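Local coordinates for protein benzyl alcohol dehydrogenase (Acinetobacter calcoaceticus, PDB 1F8F) that catalyses the NAD-dependent oxidation of aryl alcohols such as benzyl alcohol to the aldehyde, as a zinc-containing medium-chain alcohol dehydrogenase, at residues A286-P291 with L312-G317; F194-A199 with I218-I223; C44-I49 with L63-S68. All coordinates share one frame; numbering follows the deposited sequence.

Contact 1 (A286-P291 with L312-G317). With NAD (nicotinamide-adenine-dinucleotide), chain F.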
loop_
_atom_site.group_PDB
_atom_site.type_symbol
_atom_site.label_atom_id
_atom_site.label_comp_id
_atom_site.label_asym_id
_atom_site.label_seq_id
_atom_site.Cartn_x
_atom_site.Cartn_y
_atom_site.Cartn_z
ATOM N N ALA A 286 -7.621 -15.536 -2.058
ATOM C CA ALA A 286 -8.784 -14.776 -2.461
ATOM C C ALA A 286 -9.998 -15.701 -2.679
ATOM O O ALA A 286 -9.835 -16.646 -3.441
ATOM C CB ALA A 286 -8.544 -13.972 -3.753
ATOM N N VAL A 287 -11.200 -15.388 -2.169
ATOM C CA VAL A 287 -12.350 -16.233 -2.303
ATOM C C VAL A 287 -13.340 -15.768 -3.353
ATOM O O VAL A 287 -13.989 -14.766 -3.094
ATOM C CB VAL A 287 -13.070 -16.373 -0.925
ATOM C CG1 VAL A 287 -14.313 -17.245 -1.001
ATOM C CG2 VAL A 287 -12.159 -17.049 0.128
ATOM N N VAL A 288 -13.493 -16.424 -4.515
ATOM C CA VAL A 288 -14.475 -15.990 -5.500
ATOM C C VAL A 288 -15.612 -16.988 -5.704
ATOM O O VAL A 288 -16.690 -16.664 -6.235
ATOM C CB VAL A 288 -13.895 -15.641 -6.899
ATOM C CG1 VAL A 288 -12.931 -14.451 -6.817
ATOM C CG2 VAL A 288 -13.131 -16.750 -7.621
ATOM N N GLY A 289 -15.479 -18.269 -5.392
ATOM C CA GLY A 289 -16.558 -19.248 -5.598
ATOM C C GLY A 289 -17.502 -19.236 -4.390
ATOM O O GLY A 289 -17.086 -19.083 -3.251
ATOM N N ALA A 290 -18.761 -19.487 -4.554
ATOM C CA ALA A 290 -19.776 -19.498 -3.533
ATOM C C ALA A 290 -20.610 -20.756 -3.344
ATOM O O ALA A 290 -21.192 -21.287 -4.287
ATOM C CB ALA A 290 -20.818 -18.470 -4.077
ATOM N N PRO A 291 -20.867 -21.142 -2.113
ATOM C CA PRO A 291 -21.782 -22.240 -1.813
ATOM C C PRO A 291 -23.216 -21.706 -1.690
ATOM O O PRO A 291 -23.497 -20.510 -1.832
ATOM C CB PRO A 291 -21.237 -22.737 -0.493
ATOM C CG PRO A 291 -20.509 -21.608 0.155
ATOM C CD PRO A 291 -20.176 -20.613 -0.923
ATOM N N LEU A 312 -9.290 -13.390 2.038
ATOM C CA LEU A 312 -10.105 -12.303 1.557
ATOM C C LEU A 312 -11.179 -12.529 0.474
ATOM O O LEU A 312 -11.004 -13.181 -0.544
ATOM C CB LEU A 312 -9.330 -11.081 1.016
ATOM C CG LEU A 312 -8.465 -11.161 -0.213
ATOM C CD1 LEU A 312 -8.246 -9.854 -0.938
ATOM C CD2 LEU A 312 -7.093 -11.702 0.227
ATOM N N GLY A 313 -12.335 -11.856 0.717
ATOM C CA GLY A 313 -13.464 -11.978 -0.197
ATOM C C GLY A 313 -13.402 -11.137 -1.453
ATOM O O GLY A 313 -13.134 -9.926 -1.270
ATOM N N VAL A 314 -13.681 -11.662 -2.646
ATOM C CA VAL A 314 -13.580 -10.838 -3.849
ATOM C C VAL A 314 -14.799 -10.941 -4.782
ATOM O O VAL A 314 -15.141 -12.049 -5.211
ATOM C CB VAL A 314 -12.345 -11.249 -4.679
ATOM C CG1 VAL A 314 -12.355 -10.601 -6.061
ATOM C CG2 VAL A 314 -11.013 -10.921 -4.006
ATOM N N VAL A 315 -15.368 -9.822 -5.189
ATOM C CA VAL A 315 -16.493 -9.730 -6.134
ATOM C C VAL A 315 -16.007 -9.142 -7.457
ATOM O O VAL A 315 -15.360 -8.088 -7.493
ATOM C CB VAL A 315 -17.638 -8.784 -5.645
ATOM C CG1 VAL A 315 -18.878 -8.758 -6.549
ATOM C CG2 VAL A 315 -18.101 -9.138 -4.242
ATOM N N GLU A 316 -16.253 -9.840 -8.570
ATOM C CA GLU A 316 -15.934 -9.411 -9.900
ATOM C C GLU A 316 -14.520 -8.886 -10.077
ATOM O O GLU A 316 -14.238 -8.079 -10.984
ATOM C CB GLU A 316 -16.932 -8.309 -10.353
ATOM C CG GLU A 316 -18.374 -8.778 -10.305
ATOM C CD GLU A 316 -18.762 -9.464 -11.631
ATOM O OE1 GLU A 316 -18.005 -9.454 -12.630
ATOM O OE2 GLU A 316 -19.850 -10.024 -11.681
ATOM N N GLY A 317 -13.545 -9.459 -9.367
ATOM C CA GLY A 317 -12.148 -9.128 -9.544
ATOM C C GLY A 317 -11.753 -7.809 -8.896
ATOM O O GLY A 317 -10.589 -7.403 -9.102
HETATM P PA NAD F . -16.938 -23.683 -13.909
HETATM O O1A NAD F . -16.540 -23.385 -15.321
HETATM O O2A NAD F . -17.990 -24.686 -13.691
HETATM O O5B NAD F . -15.653 -23.939 -13.015
HETATM C C5B NAD F . -15.496 -24.461 -11.673
HETATM C C4B NAD F . -14.570 -25.669 -11.665
HETATM O O4B NAD F . -14.546 -26.241 -10.314
HETATM C C3B NAD F . -14.926 -26.831 -12.608
HETATM O O3B NAD F . -13.937 -27.026 -13.611
HETATM C C2B NAD F . -15.003 -28.080 -11.733
HETATM O O2B NAD F . -14.386 -29.251 -12.283
HETATM C C1B NAD F . -14.253 -27.617 -10.472
HETATM N N9A NAD F . -14.624 -28.321 -9.250
HETATM C C8A NAD F . -15.866 -28.499 -8.698
HETATM N N7A NAD F . -15.836 -29.197 -7.562
HETATM C C5A NAD F . -14.495 -29.493 -7.390
HETATM C C6A NAD F . -13.799 -30.206 -6.396
HETATM N N6A NAD F . -14.352 -30.772 -5.326
HETATM N N1A NAD F . -12.451 -30.299 -6.522
HETATM C C2A NAD F . -11.848 -29.725 -7.609
HETATM N N3A NAD F . -12.399 -29.048 -8.572
HETATM C C4A NAD F . -13.733 -28.972 -8.416
HETATM O O3 NAD F . -17.421 -22.257 -13.282
HETATM P PN NAD F . -16.761 -20.833 -13.566
HETATM O O1N NAD F . -15.291 -20.935 -13.615
HETATM O O2N NAD F . -17.356 -20.260 -14.781
HETATM O O5D NAD F . -17.279 -20.056 -12.233
HETATM C C5D NAD F . -16.588 -20.270 -10.992
HETATM C C4D NAD F . -17.351 -19.901 -9.772
HETATM O O4D NAD F . -17.224 -18.482 -9.435
HETATM C C3D NAD F . -18.829 -20.261 -9.580
HETATM O O3D NAD F . -19.079 -20.433 -8.172
HETATM C C2D NAD F . -19.479 -18.933 -9.991
HETATM O O2D NAD F . -20.850 -18.818 -9.643
HETATM C C1D NAD F . -18.559 -18.035 -9.149
HETATM N N1N NAD F . -18.591 -16.662 -9.645
HETATM C C2N NAD F . -18.262 -15.701 -8.744
HETATM C C3N NAD F . -18.222 -14.389 -9.175
HETATM C C7N NAD F . -17.835 -13.196 -8.232
HETATM O O7N NAD F . -17.852 -12.049 -8.676
HETATM N N7N NAD F . -17.493 -13.557 -6.943
HETATM C C4N NAD F . -18.485 -14.056 -10.537
HETATM C C5N NAD F . -18.230 -15.151 -11.391
HETATM C C6N NAD F . -18.287 -16.482 -11.030
#

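Contact 2 (F194-A199 with I218-I223). Unlike the reference sequence in segment 194-199: Phe-194 (reference Leu). With NAD (nicotinamide-adenine-dinucleotide), chain F.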
loop_
_atom_site.group_PDB
_atom_site.type_symbol
_atom_site.label_atom_id
_atom_site.label_comp_id
_atom_site.label_asym_id
_atom_site.label_seq_id
_atom_site.Cartn_x
_atom_site.Cartn_y
_atom_site.Cartn_z
ATOM N N PHE A 194 1.854 -19.147 -7.277
ATOM C CA PHE A 194 0.401 -19.006 -7.325
ATOM C C PHE A 194 -0.312 -20.335 -7.578
ATOM O O PHE A 194 0.132 -21.172 -8.394
ATOM C CB PHE A 194 0.039 -18.091 -8.520
ATOM C CG PHE A 194 -1.446 -17.958 -8.774
ATOM C CD1 PHE A 194 -2.258 -17.211 -7.910
ATOM C CD2 PHE A 194 -2.027 -18.612 -9.877
ATOM C CE1 PHE A 194 -3.606 -17.122 -8.179
ATOM C CE2 PHE A 194 -3.386 -18.486 -10.085
ATOM C CZ PHE A 194 -4.188 -17.747 -9.249
ATOM N N VAL A 195 -1.511 -20.539 -7.043
ATOM C CA VAL A 195 -2.283 -21.765 -7.331
ATOM C C VAL A 195 -3.746 -21.369 -7.561
ATOM O O VAL A 195 -4.249 -20.567 -6.781
ATOM C CB VAL A 195 -2.305 -22.828 -6.197
ATOM C CG1 VAL A 195 -2.777 -22.250 -4.851
ATOM C CG2 VAL A 195 -3.205 -24.043 -6.512
ATOM N N THR A 196 -4.401 -22.000 -8.549
ATOM C CA THR A 196 -5.832 -21.786 -8.684
ATOM C C THR A 196 -6.636 -23.023 -8.261
ATOM O O THR A 196 -6.501 -24.024 -9.054
ATOM C CB THR A 196 -6.346 -21.384 -10.064
ATOM O OG1 THR A 196 -7.810 -21.395 -9.937
ATOM C CG2 THR A 196 -5.963 -22.245 -11.236
ATOM N N TRP A 197 -7.461 -22.973 -7.245
ATOM C CA TRP A 197 -8.270 -24.167 -6.942
ATOM C C TRP A 197 -9.478 -24.174 -7.855
ATOM O O TRP A 197 -10.444 -23.392 -7.765
ATOM C CB TRP A 197 -8.613 -24.051 -5.431
ATOM C CG TRP A 197 -7.467 -24.216 -4.473
ATOM C CD1 TRP A 197 -6.641 -23.216 -4.000
ATOM C CD2 TRP A 197 -7.014 -25.441 -3.869
ATOM N NE1 TRP A 197 -5.700 -23.778 -3.160
ATOM C CE2 TRP A 197 -5.895 -25.133 -3.073
ATOM C CE3 TRP A 197 -7.441 -26.773 -3.916
ATOM C CZ2 TRP A 197 -5.221 -26.079 -2.288
ATOM C CZ3 TRP A 197 -6.759 -27.729 -3.209
ATOM C CH2 TRP A 197 -5.681 -27.367 -2.355
ATOM N N GLY A 198 -9.555 -25.134 -8.797
ATOM C CA GLY A 198 -10.685 -25.250 -9.733
ATOM C C GLY A 198 -10.201 -24.708 -11.083
ATOM O O GLY A 198 -9.592 -23.618 -11.108
ATOM N N ALA A 199 -10.330 -25.458 -12.167
ATOM C CA ALA A 199 -9.785 -25.072 -13.452
ATOM C C ALA A 199 -10.860 -24.868 -14.515
ATOM O O ALA A 199 -10.687 -25.324 -15.656
ATOM C CB ALA A 199 -8.791 -26.133 -13.971
ATOM N N ILE A 218 3.198 -21.764 -11.247
ATOM C CA ILE A 218 1.769 -21.610 -11.546
ATOM C C ILE A 218 1.073 -22.971 -11.587
ATOM O O ILE A 218 1.242 -23.804 -12.491
ATOM C CB ILE A 218 1.603 -20.846 -12.871
ATOM C CG1 ILE A 218 2.296 -19.472 -12.844
ATOM C CG2 ILE A 218 0.139 -20.616 -13.186
ATOM C CD1 ILE A 218 2.299 -18.638 -14.112
ATOM N N ILE A 219 0.237 -23.190 -10.568
ATOM C CA ILE A 219 -0.380 -24.456 -10.282
ATOM C C ILE A 219 -1.875 -24.447 -10.509
ATOM O O ILE A 219 -2.510 -23.403 -10.303
ATOM C CB ILE A 219 -0.057 -24.881 -8.824
ATOM C CG1 ILE A 219 1.453 -24.935 -8.533
ATOM C CG2 ILE A 219 -0.734 -26.175 -8.496
ATOM C CD1 ILE A 219 1.837 -25.246 -7.094
ATOM N N ALA A 220 -2.388 -25.595 -10.989
ATOM C CA ALA A 220 -3.827 -25.742 -11.158
ATOM C C ALA A 220 -4.283 -27.094 -10.580
ATOM O O ALA A 220 -3.641 -28.092 -10.881
ATOM C CB ALA A 220 -4.217 -25.613 -12.619
ATOM N N VAL A 221 -5.318 -27.105 -9.750
ATOM C CA VAL A 221 -5.924 -28.232 -9.073
ATOM C C VAL A 221 -7.389 -28.407 -9.506
ATOM O O VAL A 221 -8.116 -27.427 -9.655
ATOM C CB VAL A 221 -5.928 -28.015 -7.540
ATOM C CG1 VAL A 221 -6.455 -29.193 -6.735
ATOM C CG2 VAL A 221 -4.552 -27.602 -6.994
ATOM N N ASP A 222 -7.801 -29.605 -9.967
ATOM C CA ASP A 222 -9.189 -29.869 -10.356
ATOM C C ASP A 222 -9.507 -31.363 -10.221
ATOM O O ASP A 222 -8.621 -32.169 -9.910
ATOM C CB ASP A 222 -9.576 -29.481 -11.791
ATOM C CG ASP A 222 -10.994 -29.115 -12.049
ATOM O OD1 ASP A 222 -11.887 -30.007 -12.021
ATOM O OD2 ASP A 222 -11.401 -27.940 -12.327
ATOM N N ILE A 223 -10.720 -31.776 -10.616
ATOM C CA ILE A 223 -11.068 -33.174 -10.676
ATOM C C ILE A 223 -11.391 -33.691 -12.100
ATOM O O ILE A 223 -11.686 -34.882 -12.228
ATOM C CB ILE A 223 -12.212 -33.740 -9.845
ATOM C CG1 ILE A 223 -13.492 -32.889 -9.948
ATOM C CG2 ILE A 223 -11.781 -33.822 -8.376
ATOM C CD1 ILE A 223 -14.643 -33.550 -9.225
HETATM P PA NAD F . -16.938 -23.683 -13.909
HETATM O O1A NAD F . -16.540 -23.385 -15.321
HETATM O O2A NAD F . -17.990 -24.686 -13.691
HETATM O O5B NAD F . -15.653 -23.939 -13.015
HETATM C C5B NAD F . -15.496 -24.461 -11.673
HETATM C C4B NAD F . -14.570 -25.669 -11.665
HETATM O O4B NAD F . -14.546 -26.241 -10.314
HETATM C C3B NAD F . -14.926 -26.831 -12.608
HETATM O O3B NAD F . -13.937 -27.026 -13.611
HETATM C C2B NAD F . -15.003 -28.080 -11.733
HETATM O O2B NAD F . -14.386 -29.251 -12.283
HETATM C C1B NAD F . -14.253 -27.617 -10.472
HETATM N N9A NAD F . -14.624 -28.321 -9.250
HETATM C C8A NAD F . -15.866 -28.499 -8.698
HETATM N N7A NAD F . -15.836 -29.197 -7.562
HETATM C C5A NAD F . -14.495 -29.493 -7.390
HETATM C C6A NAD F . -13.799 -30.206 -6.396
HETATM N N6A NAD F . -14.352 -30.772 -5.326
HETATM N N1A NAD F . -12.451 -30.299 -6.522
HETATM C C2A NAD F . -11.848 -29.725 -7.609
HETATM N N3A NAD F . -12.399 -29.048 -8.572
HETATM C C4A NAD F . -13.733 -28.972 -8.416
HETATM O O3 NAD F . -17.421 -22.257 -13.282
HETATM P PN NAD F . -16.761 -20.833 -13.566
HETATM O O1N NAD F . -15.291 -20.935 -13.615
HETATM O O2N NAD F . -17.356 -20.260 -14.781
HETATM O O5D NAD F . -17.279 -20.056 -12.233
HETATM C C5D NAD F . -16.588 -20.270 -10.992
HETATM C C4D NAD F . -17.351 -19.901 -9.772
HETATM O O4D NAD F . -17.224 -18.482 -9.435
HETATM C C3D NAD F . -18.829 -20.261 -9.580
HETATM O O3D NAD F . -19.079 -20.433 -8.172
HETATM C C2D NAD F . -19.479 -18.933 -9.991
HETATM O O2D NAD F . -20.850 -18.818 -9.643
HETATM C C1D NAD F . -18.559 -18.035 -9.149
HETATM N N1N NAD F . -18.591 -16.662 -9.645
HETATM C C2N NAD F . -18.262 -15.701 -8.744
HETATM C C3N NAD F . -18.222 -14.389 -9.175
HETATM C C7N NAD F . -17.835 -13.196 -8.232
HETATM O O7N NAD F . -17.852 -12.049 -8.676
HETATM N N7N NAD F . -17.493 -13.557 -6.943
HETATM C C4N NAD F . -18.485 -14.056 -10.537
HETATM C C5N NAD F . -18.230 -15.151 -11.391
HETATM C C6N NAD F . -18.287 -16.482 -11.030
#

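Contact 3 (C44-I49 with L63-S68). With ZN (zinc ion), chain B; NAD (nicotinamide-adenine-dinucleotide), chain F; EOH (ethanol), chain G.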
loop_
_atom_site.group_PDB
_atom_site.type_symbol
_atom_site.label_atom_id
_atom_site.label_comp_id
_atom_site.label_asym_id
_atom_site.label_seq_id
_atom_site.Cartn_x
_atom_site.Cartn_y
_atom_site.Cartn_z
ATOM N N CYS A 44 -22.598 -18.206 -18.000
ATOM C CA CYS A 44 -21.886 -18.352 -16.731
ATOM C C CYS A 44 -22.728 -19.145 -15.760
ATOM O O CYS A 44 -23.951 -19.147 -15.667
ATOM C CB CYS A 44 -21.509 -16.947 -16.246
ATOM S SG CYS A 44 -21.160 -16.693 -14.504
ATOM N N HIS A 45 -22.036 -19.842 -14.888
ATOM C CA HIS A 45 -22.524 -20.682 -13.828
ATOM C C HIS A 45 -23.655 -20.038 -13.058
ATOM O O HIS A 45 -24.711 -20.592 -12.764
ATOM C CB HIS A 45 -21.292 -21.043 -12.959
ATOM C CG HIS A 45 -21.676 -22.143 -12.008
ATOM N ND1 HIS A 45 -21.591 -22.021 -10.639
ATOM C CD2 HIS A 45 -22.202 -23.370 -12.272
ATOM C CE1 HIS A 45 -22.034 -23.137 -10.078
ATOM N NE2 HIS A 45 -22.406 -23.960 -11.049
ATOM N N THR A 46 -23.472 -18.744 -12.763
ATOM C CA THR A 46 -24.434 -17.896 -12.126
ATOM C C THR A 46 -25.764 -17.828 -12.846
ATOM O O THR A 46 -26.788 -17.727 -12.131
ATOM C CB THR A 46 -23.844 -16.493 -11.864
ATOM O OG1 THR A 46 -22.599 -16.629 -11.137
ATOM C CG2 THR A 46 -24.818 -15.703 -11.012
ATOM N N ASP A 47 -25.844 -17.911 -14.176
ATOM C CA ASP A 47 -27.183 -17.892 -14.795
ATOM C C ASP A 47 -27.957 -19.152 -14.349
ATOM O O ASP A 47 -29.155 -19.162 -14.086
ATOM C CB ASP A 47 -27.160 -17.784 -16.305
ATOM C CG ASP A 47 -26.621 -16.599 -17.011
ATOM O OD1 ASP A 47 -27.308 -15.690 -17.552
ATOM O OD2 ASP A 47 -25.364 -16.494 -17.102
ATOM N N LEU A 48 -27.219 -20.245 -14.247
ATOM C CA LEU A 48 -27.724 -21.544 -13.869
ATOM C C LEU A 48 -28.188 -21.644 -12.438
ATOM O O LEU A 48 -29.299 -22.100 -12.161
ATOM C CB LEU A 48 -26.643 -22.578 -14.164
ATOM C CG LEU A 48 -26.300 -22.737 -15.660
ATOM C CD1 LEU A 48 -25.414 -23.950 -15.841
ATOM C CD2 LEU A 48 -27.561 -22.777 -16.484
ATOM N N ILE A 49 -27.348 -21.162 -11.509
ATOM C CA ILE A 49 -27.725 -21.161 -10.098
ATOM C C ILE A 49 -28.955 -20.288 -9.879
ATOM O O ILE A 49 -29.568 -20.595 -8.867
ATOM C CB ILE A 49 -26.615 -20.768 -9.101
ATOM C CG1 ILE A 49 -26.159 -19.315 -9.293
ATOM C CG2 ILE A 49 -25.401 -21.672 -9.158
ATOM C CD1 ILE A 49 -27.053 -18.250 -8.676
ATOM N N LEU A 63 -32.544 -13.726 -18.269
ATOM C CA LEU A 63 -31.201 -13.725 -17.721
ATOM C C LEU A 63 -30.103 -13.356 -18.710
ATOM O O LEU A 63 -30.375 -12.613 -19.615
ATOM C CB LEU A 63 -30.924 -15.061 -17.014
ATOM C CG LEU A 63 -32.096 -15.513 -16.132
ATOM C CD1 LEU A 63 -31.816 -16.888 -15.549
ATOM C CD2 LEU A 63 -32.360 -14.491 -15.007
ATOM N N GLY A 64 -28.880 -13.901 -18.642
ATOM C CA GLY A 64 -27.794 -13.485 -19.536
ATOM C C GLY A 64 -27.123 -12.269 -18.874
ATOM O O GLY A 64 -27.795 -11.328 -18.463
ATOM N N HIS A 65 -25.805 -12.309 -18.683
ATOM C CA HIS A 65 -25.153 -11.204 -18.000
ATOM C C HIS A 65 -23.750 -11.012 -18.577
ATOM O O HIS A 65 -22.897 -10.438 -17.917
ATOM C CB HIS A 65 -25.167 -11.335 -16.493
ATOM C CG HIS A 65 -24.355 -12.430 -15.893
ATOM N ND1 HIS A 65 -24.838 -13.728 -15.860
ATOM C CD2 HIS A 65 -23.154 -12.433 -15.280
ATOM C CE1 HIS A 65 -23.949 -14.519 -15.260
ATOM N NE2 HIS A 65 -22.905 -13.759 -14.906
ATOM N N GLU A 66 -23.550 -11.648 -19.742
ATOM C CA GLU A 66 -22.239 -11.453 -20.392
ATOM C C GLU A 66 -22.376 -10.955 -21.826
ATOM O O GLU A 66 -21.758 -11.488 -22.761
ATOM C CB GLU A 66 -21.384 -12.709 -20.288
ATOM C CG GLU A 66 -20.971 -13.108 -18.858
ATOM C CD GLU A 66 -20.065 -14.320 -18.825
ATOM O OE1 GLU A 66 -19.949 -15.131 -19.751
ATOM O OE2 GLU A 66 -19.344 -14.515 -17.818
ATOM N N GLY A 67 -23.077 -9.849 -22.095
ATOM C CA GLY A 67 -23.378 -9.398 -23.440
ATOM C C GLY A 67 -22.389 -8.518 -24.126
ATOM O O GLY A 67 -21.582 -7.858 -23.473
ATOM N N SER A 68 -22.405 -8.540 -25.447
ATOM C CA SER A 68 -21.618 -7.655 -26.279
ATOM C C SER A 68 -22.537 -7.319 -27.477
ATOM O O SER A 68 -23.422 -8.150 -27.809
ATOM C CB SER A 68 -20.276 -8.188 -26.658
ATOM O OG SER A 68 -20.260 -9.377 -27.409
HETATM ZN ZN ZN B . -21.009 -14.362 -13.893
HETATM P PA NAD F . -16.938 -23.683 -13.909
HETATM O O1A NAD F . -16.540 -23.385 -15.321
HETATM O O2A NAD F . -17.990 -24.686 -13.691
HETATM O O5B NAD F . -15.653 -23.939 -13.015
HETATM C C5B NAD F . -15.496 -24.461 -11.673
HETATM C C4B NAD F . -14.570 -25.669 -11.665
HETATM O O4B NAD F . -14.546 -26.241 -10.314
HETATM C C3B NAD F . -14.926 -26.831 -12.608
HETATM O O3B NAD F . -13.937 -27.026 -13.611
HETATM C C2B NAD F . -15.003 -28.080 -11.733
HETATM O O2B NAD F . -14.386 -29.251 -12.283
HETATM C C1B NAD F . -14.253 -27.617 -10.472
HETATM N N9A NAD F . -14.624 -28.321 -9.250
HETATM C C8A NAD F . -15.866 -28.499 -8.698
HETATM N N7A NAD F . -15.836 -29.197 -7.562
HETATM C C5A NAD F . -14.495 -29.493 -7.390
HETATM C C6A NAD F . -13.799 -30.206 -6.396
HETATM N N6A NAD F . -14.352 -30.772 -5.326
HETATM N N1A NAD F . -12.451 -30.299 -6.522
HETATM C C2A NAD F . -11.848 -29.725 -7.609
HETATM N N3A NAD F . -12.399 -29.048 -8.572
HETATM C C4A NAD F . -13.733 -28.972 -8.416
HETATM O O3 NAD F . -17.421 -22.257 -13.282
HETATM P PN NAD F . -16.761 -20.833 -13.566
HETATM O O1N NAD F . -15.291 -20.935 -13.615
HETATM O O2N NAD F . -17.356 -20.260 -14.781
HETATM O O5D NAD F . -17.279 -20.056 -12.233
HETATM C C5D NAD F . -16.588 -20.270 -10.992
HETATM C C4D NAD F . -17.351 -19.901 -9.772
HETATM O O4D NAD F . -17.224 -18.482 -9.435
HETATM C C3D NAD F . -18.829 -20.261 -9.580
HETATM O O3D NAD F . -19.079 -20.433 -8.172
HETATM C C2D NAD F . -19.479 -18.933 -9.991
HETATM O O2D NAD F . -20.850 -18.818 -9.643
HETATM C C1D NAD F . -18.559 -18.035 -9.149
HETATM N N1N NAD F . -18.591 -16.662 -9.645
HETATM C C2N NAD F . -18.262 -15.701 -8.744
HETATM C C3N NAD F . -18.222 -14.389 -9.175
HETATM C C7N NAD F . -17.835 -13.196 -8.232
HETATM O O7N NAD F . -17.852 -12.049 -8.676
HETATM N N7N NAD F . -17.493 -13.557 -6.943
HETATM C C4N NAD F . -18.485 -14.056 -10.537
HETATM C C5N NAD F . -18.230 -15.151 -11.391
HETATM C C6N NAD F . -18.287 -16.482 -11.030
HETATM C C1 EOH G . -21.392 -13.109 -10.776
HETATM C C2 EOH G . -21.480 -13.169 -9.309
HETATM O O EOH G . -21.456 -14.322 -11.526
HETATM O O HOH W 1 -24.040 -14.605 -18.565
#

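Contact 1 (A286-P291 with L312-G317)
Val-288 and Val-314 lie alongside each other and point the same way, CG1 of Val-288 meeting CB of Val-314 at 3.9 Å. Val-288 CG1 stands anti to its carbonyl carbon (chi1 -63°), which turns that methyl to the neighbouring segment. The two branches of Val-314 divide the work: CG1 continues along the Val-288 methyl, while CG2 reaches back to Ala-286 CB, also at 3.9 Å. Behind this apolar row the backbones pair in parallel, Ala-286 with Leu-312 and Val-287 with Gly-313. Two bonds fix the register: Val-287 N to Leu-312 O at 2.7 Å, and the longer Val-314 N to Val-287 O at 3.2 Å.

Past the last bridge the two segments turn their carbonyls to one group, the carboxamide of NAD. Its N7N donates to Val-288 O at 3.3 Å, with an angle at hydrogen of 158°, and to Val-314 O over the same length but more bent, at 137°. O7N accepts from Glu-316 N at 2.7 Å. These three backbone bonds should hold the amide's rotation and so probably contribute to the orientation of the nicotinamide ring. On the outer side, Leu-312 pairs antiparallel with a strand of a second subunit, extending the sheet across the interface. Carboxamide recognition by main-chain atoms at the C-terminal ends of strands 283-287 and 310-313 is characteristic of the nicotinamide site of the alcohol dehydrogenase Rossmann domain.

Contact 2 (F194-A199 with I218-I223)
Asp-222 OD2 receives the backbone N-H of Ala-199 at 2.7 Å through its anti lone pair, the lone pair directed away from OD1. The same oxygen accepts from O3B of the adenosine ribose of NAD at 3.0 Å, while OD1 takes the neighbouring hydroxyl, O2B, at 2.6 Å. One carboxylate thus holds both ribose hydroxyls. Its CG is anti to the backbone N (chi1 -152°), which swings the group from the strand end over to the Gly-198 to Ala-199 turn. Val-224 N is a further donor to OD1, which should help to orient it.

The turn is positioned by further bonds. Gly-198 N donates to Val-221 O at 2.8 Å, and Thr-196 OG1 gives its proton to Gly-198 O at 3.1 Å, in the plane of that carbonyl. The positive phi of Gly-198 (104°) would press a CB against the preceding carbonyl oxygen.

Further back, strands 194-197 and 218-222 run parallel, 17° apart. On one sheet face Val-195 CG2 touches both Ile-219 CG2 and Val-221 CG2, each at 3.8 Å, and Val-221 CG1 meets Trp-197 CZ3 at the same distance. Helix 247-254 packs on this face, and helix 201-213 on the side of Phe-194 and Ile-218.

Because OD1 accepts from O2B, the hydroxyl that carries the extra phosphate in NADP, a phosphate there would probably be disfavoured; an acidic residue at the end of this second Rossmann strand is consistent with the use of NAD.

Contact 3 (C44-I49 with L63-S68)
The imidazole of His-65 has Cys-44 SG and Asp-47 OD2 at its edge, near the ring plane, and CG of its own neighbour Glu-66 over one face, toward the rim; Phe-140 stacks on the ring as well. The His-45 ring meets NAD O2D in plane at its edge, ND1 to O2D being a weak hydrogen bond of 3.4 Å. His-65 NE2 binds the zinc ion at 2.2 Å, and Cys-44 SG does so at 2.4 Å. The carboxylate of Asp-47 is turned 33° from the His-65 ring, its OD2 at the CE1-ND1 edge, 3.0 Å from CE1 and 3.1 Å from ND1. A water donates to OD2 and accepts from His-65 N.

Asp-47 OD1 takes Gly-64 N at 2.6 Å, nearly in line with its C-O bond, though the N-H is bent (135°). Cys-44 caps the helix start, SG accepting from Thr-46 N, and forms a capping box with Asp-47, whose return bond is weak. An ethanol, probably from the crystallisation liquor, binds the zinc through its oxygen; Thr-46 OG1 donates to EOH O at 2.6 Å and accepts from NAD O2D at 3.2 Å.

With Cys-173 this makes a Cys-His-Cys site, as in the catalytic zinc site of medium-chain alcohol dehydrogenases. Glu-66, salt-bridged to Lys-365, also accepts from Gly-174 N at the start of helix 174-186. The contact sets the first turn of helix 45-51 against the loop leading into strand 66-74.

Along the chain contact 3 comes first, then contact 2, then contact 1, each closing before the next opens. Contacts 1 and 2 belong to the same six-stranded parallel sheet, with strand 259-264 between their strand pairs; their centres are about 15 Å apart. Contact 3 belongs to the GroES-like catalytic part, its centre about 17 Å from that of contact 1 and about 23 Å from that of contact 2. No two of them touch, yet all three meet the one NAD: contact 2 at the adenosine ribose, contact 1 at the carboxamide, contact 3 at the nicotinamide ribose. The extended cofactor thereby spans both domains, bringing its reactive ring beside the zinc.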